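PDB 5MZ5: ALDH21), which oxidises succinic semialdehyde with NADP(+) in a moss, and probably also glyceraldehyde 3-phosphate without phosphorylating it. Local coordinates for residues K168-V182 with D499-V512. Numbering follows the deposited sequence.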
# COMPACT_ATOMS: atom_id res chain seq x y z
N LYS A 168 25.07 0.26 -2.45
CA LYS A 168 25.08 -0.84 -3.42
C LYS A 168 24.96 -2.22 -2.72
O LYS A 168 25.64 -2.45 -1.72
CB LYS A 168 26.37 -0.77 -4.26
CG LYS A 168 26.49 -1.85 -5.34
CD LYS A 168 27.86 -1.88 -5.99
CE LYS A 168 27.96 -3.00 -7.01
NZ LYS A 168 28.73 -2.61 -8.22
N GLY A 169 24.12 -3.09 -3.29
CA GLY A 169 23.92 -4.46 -2.83
C GLY A 169 23.08 -4.60 -1.58
O GLY A 169 23.06 -5.68 -0.98
N LEU A 170 22.34 -3.55 -1.19
CA LEU A 170 21.48 -3.60 -0.02
C LEU A 170 20.00 -3.65 -0.38
O LEU A 170 19.54 -2.98 -1.30
CB LEU A 170 21.76 -2.45 0.98
CG LEU A 170 23.23 -2.29 1.45
CD1 LEU A 170 23.43 -0.98 2.24
CD2 LEU A 170 23.68 -3.47 2.32
N GLN A 171 19.26 -4.48 0.37
CA GLN A 171 17.81 -4.64 0.28
C GLN A 171 17.33 -4.88 1.71
O GLN A 171 18.12 -5.24 2.59
CB GLN A 171 17.41 -5.80 -0.67
CG GLN A 171 17.70 -7.19 -0.11
CD GLN A 171 17.49 -8.29 -1.10
OE1 GLN A 171 16.35 -8.59 -1.48
NE2 GLN A 171 18.57 -8.97 -1.47
N GLY A 172 16.06 -4.68 1.94
CA GLY A 172 15.48 -4.86 3.26
C GLY A 172 14.13 -5.52 3.25
O GLY A 172 13.37 -5.40 2.28
N ILE A 173 13.85 -6.25 4.32
CA ILE A 173 12.54 -6.85 4.58
C ILE A 173 12.05 -6.16 5.85
O ILE A 173 12.71 -6.25 6.89
CB ILE A 173 12.55 -8.40 4.71
CG1 ILE A 173 12.97 -9.06 3.38
CG2 ILE A 173 11.16 -8.91 5.20
CD1 ILE A 173 13.48 -10.48 3.52
N VAL A 174 10.93 -5.44 5.74
CA VAL A 174 10.32 -4.73 6.86
C VAL A 174 9.12 -5.55 7.31
O VAL A 174 8.22 -5.81 6.52
CB VAL A 174 9.92 -3.28 6.49
CG1 VAL A 174 9.37 -2.54 7.71
CG2 VAL A 174 11.11 -2.52 5.90
N LYS A 175 9.11 -5.98 8.57
CA LYS A 175 8.06 -6.80 9.14
C LYS A 175 7.61 -6.19 10.47
O LYS A 175 8.37 -5.47 11.10
CB LYS A 175 8.60 -8.24 9.32
CG LYS A 175 7.58 -9.34 9.44
CD LYS A 175 8.21 -10.67 9.09
CE LYS A 175 8.09 -11.69 10.19
NZ LYS A 175 8.55 -13.02 9.73
N LYS A 176 6.36 -6.44 10.85
CA LYS A 176 5.77 -5.93 12.09
C LYS A 176 5.63 -7.03 13.11
O LYS A 176 5.27 -8.16 12.76
CB LYS A 176 4.43 -5.22 11.82
CG LYS A 176 4.58 -3.90 11.09
CD LYS A 176 3.23 -3.36 10.68
CE LYS A 176 3.34 -2.17 9.75
NZ LYS A 176 3.32 -0.89 10.51
N PHE A 177 5.96 -6.73 14.37
CA PHE A 177 5.94 -7.70 15.46
C PHE A 177 5.05 -7.24 16.60
O PHE A 177 4.97 -6.04 16.84
CB PHE A 177 7.39 -7.90 15.97
CG PHE A 177 8.29 -8.63 15.01
CD1 PHE A 177 8.88 -7.96 13.93
CD2 PHE A 177 8.56 -9.98 15.17
CE1 PHE A 177 9.69 -8.65 13.02
CE2 PHE A 177 9.38 -10.67 14.27
CZ PHE A 177 9.96 -9.99 13.21
N PRO A 178 4.42 -8.17 17.37
CA PRO A 178 3.65 -7.72 18.55
C PRO A 178 4.48 -6.85 19.50
O PRO A 178 5.64 -7.19 19.77
CB PRO A 178 3.22 -9.03 19.23
CG PRO A 178 3.30 -10.07 18.16
CD PRO A 178 4.42 -9.64 17.25
N ILE A 179 3.94 -5.71 19.95
CA ILE A 179 4.63 -4.79 20.88
C ILE A 179 4.88 -5.46 22.25
O ILE A 179 5.86 -5.13 22.93
CB ILE A 179 3.88 -3.42 21.02
CG1 ILE A 179 4.79 -2.31 21.65
CG2 ILE A 179 2.51 -3.55 21.77
CD1 ILE A 179 4.19 -0.88 21.55
N GLY A 180 4.01 -6.41 22.62
CA GLY A 180 4.09 -7.13 23.88
C GLY A 180 2.86 -6.93 24.74
O GLY A 180 1.84 -6.50 24.21
N PRO A 181 2.95 -7.16 26.08
CA PRO A 181 1.77 -6.96 26.96
C PRO A 181 1.13 -5.57 26.91
O PRO A 181 1.80 -4.54 26.95
CB PRO A 181 2.30 -7.31 28.36
CG PRO A 181 3.46 -8.23 28.11
CD PRO A 181 4.11 -7.65 26.86
N VAL A 182 -0.21 -5.56 26.79
CA VAL A 182 -1.00 -4.34 26.65
C VAL A 182 -1.85 -4.11 27.89
O VAL A 182 -2.57 -5.00 28.33
CB VAL A 182 -1.85 -4.34 25.35
CG1 VAL A 182 -2.71 -3.07 25.23
CG2 VAL A 182 -0.99 -4.53 24.09
N ASP A 499 -1.94 -1.17 14.34
CA ASP A 499 -0.67 -0.47 14.08
C ASP A 499 0.08 -0.09 15.37
O ASP A 499 1.30 -0.27 15.45
CB ASP A 499 -0.90 0.78 13.23
CG ASP A 499 -0.81 0.55 11.75
OD1 ASP A 499 0.25 0.04 11.29
OD2 ASP A 499 -1.78 0.92 11.03
N ASP A 500 -0.65 0.41 16.39
CA ASP A 500 -0.09 0.82 17.67
C ASP A 500 0.36 -0.36 18.55
O ASP A 500 1.18 -0.17 19.45
CB ASP A 500 -1.07 1.74 18.42
CG ASP A 500 -1.30 3.06 17.69
OD1 ASP A 500 -0.31 3.67 17.24
OD2 ASP A 500 -2.46 3.43 17.50
N MET A 501 -0.15 -1.57 18.27
CA MET A 501 0.22 -2.81 18.97
C MET A 501 1.31 -3.58 18.21
O MET A 501 1.63 -4.73 18.55
CB MET A 501 -1.03 -3.67 19.18
CG MET A 501 -1.94 -3.09 20.20
SD MET A 501 -3.55 -3.87 20.24
CE MET A 501 -4.46 -2.67 21.23
N LEU A 502 1.88 -2.95 17.19
CA LEU A 502 2.92 -3.54 16.35
C LEU A 502 4.18 -2.71 16.34
O LEU A 502 4.12 -1.49 16.35
CB LEU A 502 2.41 -3.75 14.91
CG LEU A 502 1.42 -4.91 14.69
CD1 LEU A 502 0.67 -4.75 13.37
CD2 LEU A 502 2.10 -6.26 14.74
N GLU A 503 5.33 -3.39 16.35
CA GLU A 503 6.64 -2.73 16.26
C GLU A 503 7.27 -3.07 14.93
O GLU A 503 7.20 -4.22 14.49
CB GLU A 503 7.57 -3.12 17.43
CG GLU A 503 7.33 -2.28 18.68
CD GLU A 503 7.82 -0.83 18.65
OE1 GLU A 503 7.68 -0.16 19.69
OE2 GLU A 503 8.32 -0.37 17.60
N THR A 504 7.86 -2.08 14.29
CA THR A 504 8.55 -2.25 13.02
C THR A 504 9.96 -2.81 13.25
O THR A 504 10.67 -2.33 14.12
CB THR A 504 8.58 -0.91 12.27
OG1 THR A 504 7.24 -0.53 11.98
CG2 THR A 504 9.38 -0.99 10.95
N LYS A 505 10.35 -3.82 12.46
CA LYS A 505 11.70 -4.39 12.47
C LYS A 505 12.14 -4.56 11.03
O LYS A 505 11.39 -5.10 10.21
CB LYS A 505 11.78 -5.72 13.22
CG LYS A 505 13.22 -6.16 13.57
CD LYS A 505 13.29 -7.58 14.16
CE LYS A 505 12.42 -7.78 15.41
NZ LYS A 505 12.57 -9.14 16.01
N VAL A 506 13.35 -4.09 10.71
CA VAL A 506 13.90 -4.26 9.35
C VAL A 506 15.07 -5.25 9.35
O VAL A 506 15.91 -5.22 10.24
CB VAL A 506 14.24 -2.89 8.66
CG1 VAL A 506 15.28 -2.08 9.48
CG2 VAL A 506 14.69 -3.08 7.20
N LEU A 507 15.12 -6.11 8.35
CA LEU A 507 16.24 -7.02 8.09
C LEU A 507 16.98 -6.37 6.92
O LEU A 507 16.46 -6.34 5.80
CB LEU A 507 15.76 -8.46 7.73
CG LEU A 507 16.86 -9.49 7.50
CD1 LEU A 507 17.69 -9.74 8.79
CD2 LEU A 507 16.28 -10.80 6.92
N VAL A 508 18.14 -5.77 7.19
CA VAL A 508 18.97 -5.11 6.19
C VAL A 508 19.92 -6.19 5.69
O VAL A 508 20.68 -6.75 6.46
CB VAL A 508 19.70 -3.84 6.71
CG1 VAL A 508 20.61 -3.23 5.63
CG2 VAL A 508 18.71 -2.80 7.24
N MET A 509 19.82 -6.52 4.41
CA MET A 509 20.54 -7.62 3.78
C MET A 509 21.59 -7.14 2.79
O MET A 509 21.26 -6.53 1.77
CB MET A 509 19.53 -8.56 3.09
CG MET A 509 18.32 -8.92 3.96
SD MET A 509 16.94 -9.57 2.97
CE MET A 509 17.46 -11.18 2.78
N ARG A 510 22.84 -7.46 3.09
CA ARG A 510 24.01 -7.12 2.28
C ARG A 510 24.42 -8.27 1.36
O ARG A 510 24.85 -9.33 1.83
CB ARG A 510 25.15 -6.64 3.19
CG ARG A 510 26.59 -6.91 2.72
CD ARG A 510 27.34 -5.71 2.22
NE ARG A 510 27.29 -4.56 3.13
CZ ARG A 510 27.35 -3.30 2.70
NH1 ARG A 510 27.51 -3.04 1.41
NH2 ARG A 510 27.25 -2.29 3.55
N ASN A 511 24.26 -8.06 0.04
CA ASN A 511 24.58 -9.02 -1.03
C ASN A 511 24.00 -10.43 -0.79
O ASN A 511 24.68 -11.42 -1.02
CB ASN A 511 26.10 -9.07 -1.30
CG ASN A 511 26.68 -7.74 -1.75
OD1 ASN A 511 26.21 -7.10 -2.70
ND2 ASN A 511 27.71 -7.29 -1.06
N VAL A 512 22.75 -10.50 -0.32
CA VAL A 512 22.10 -11.80 -0.09
C VAL A 512 21.64 -12.33 -1.48
O VAL A 512 20.98 -11.62 -2.24
CB VAL A 512 20.97 -11.72 0.97
CG1 VAL A 512 20.16 -13.00 1.02
CG2 VAL A 512 21.56 -11.42 2.36
O HOH W 1 27.20 -0.86 -0.19
O HOH W 2 21.02 -7.98 -0.52
O HOH W 3 18.77 -10.84 -3.61
O HOH W 4 3.20 -0.14 13.49
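Strands 170-178 and 502-510 pair antiparallel as the middle strand and one outer strand of the three-stranded sheet this chain contributes, with 156-160 on the other side of 170-178; the ladder runs from L170 facing R510 at one end to P178 facing L502 at the other. From Q171 with M509 to F177 with E503, every second pair is joined by two backbone hydrogen bonds; beyond them N511 N donates to G169 O, and I179 N reaches M501 O from well above the carbonyl plane.

On the face that carries Q171, I173, K175 and F177, K505 bends at chi3 (-56°), bringing its tail over the F177 ring: NZ sits 3.9 Å from the ring centroid, 12° off the normal, a cation-pi contact with CE making a CH-pi one beside it. The ammonium also donates to M461 O of the second subunit. Further along, M509 SD lies 3.6 Å from I173 CD1. This long arm is the oligomerisation domain of the aldehyde dehydrogenase fold: residues 506-509 pair in parallel with a strand of the second subunit, extending the sheet across the interface, while I173 meets I173 of the third.

The other face is apolar at V174, whose CG1 touches T504 CG2 at 3.6 Å and whose CG2 meets V506 CG2. Toward one end, L170 CD2 sits 3.7 Å above the centre of the R510 guanidinium, which forms a salt bridge with D470 of the second subunit; a water links R510 NH1 to K168 O. At the opposite end K176 NZ forms a salt bridge with D499 OD1 (3.3 Å), the hydrogen bond within it being weak, seconded by a water held between NZ and D499 O.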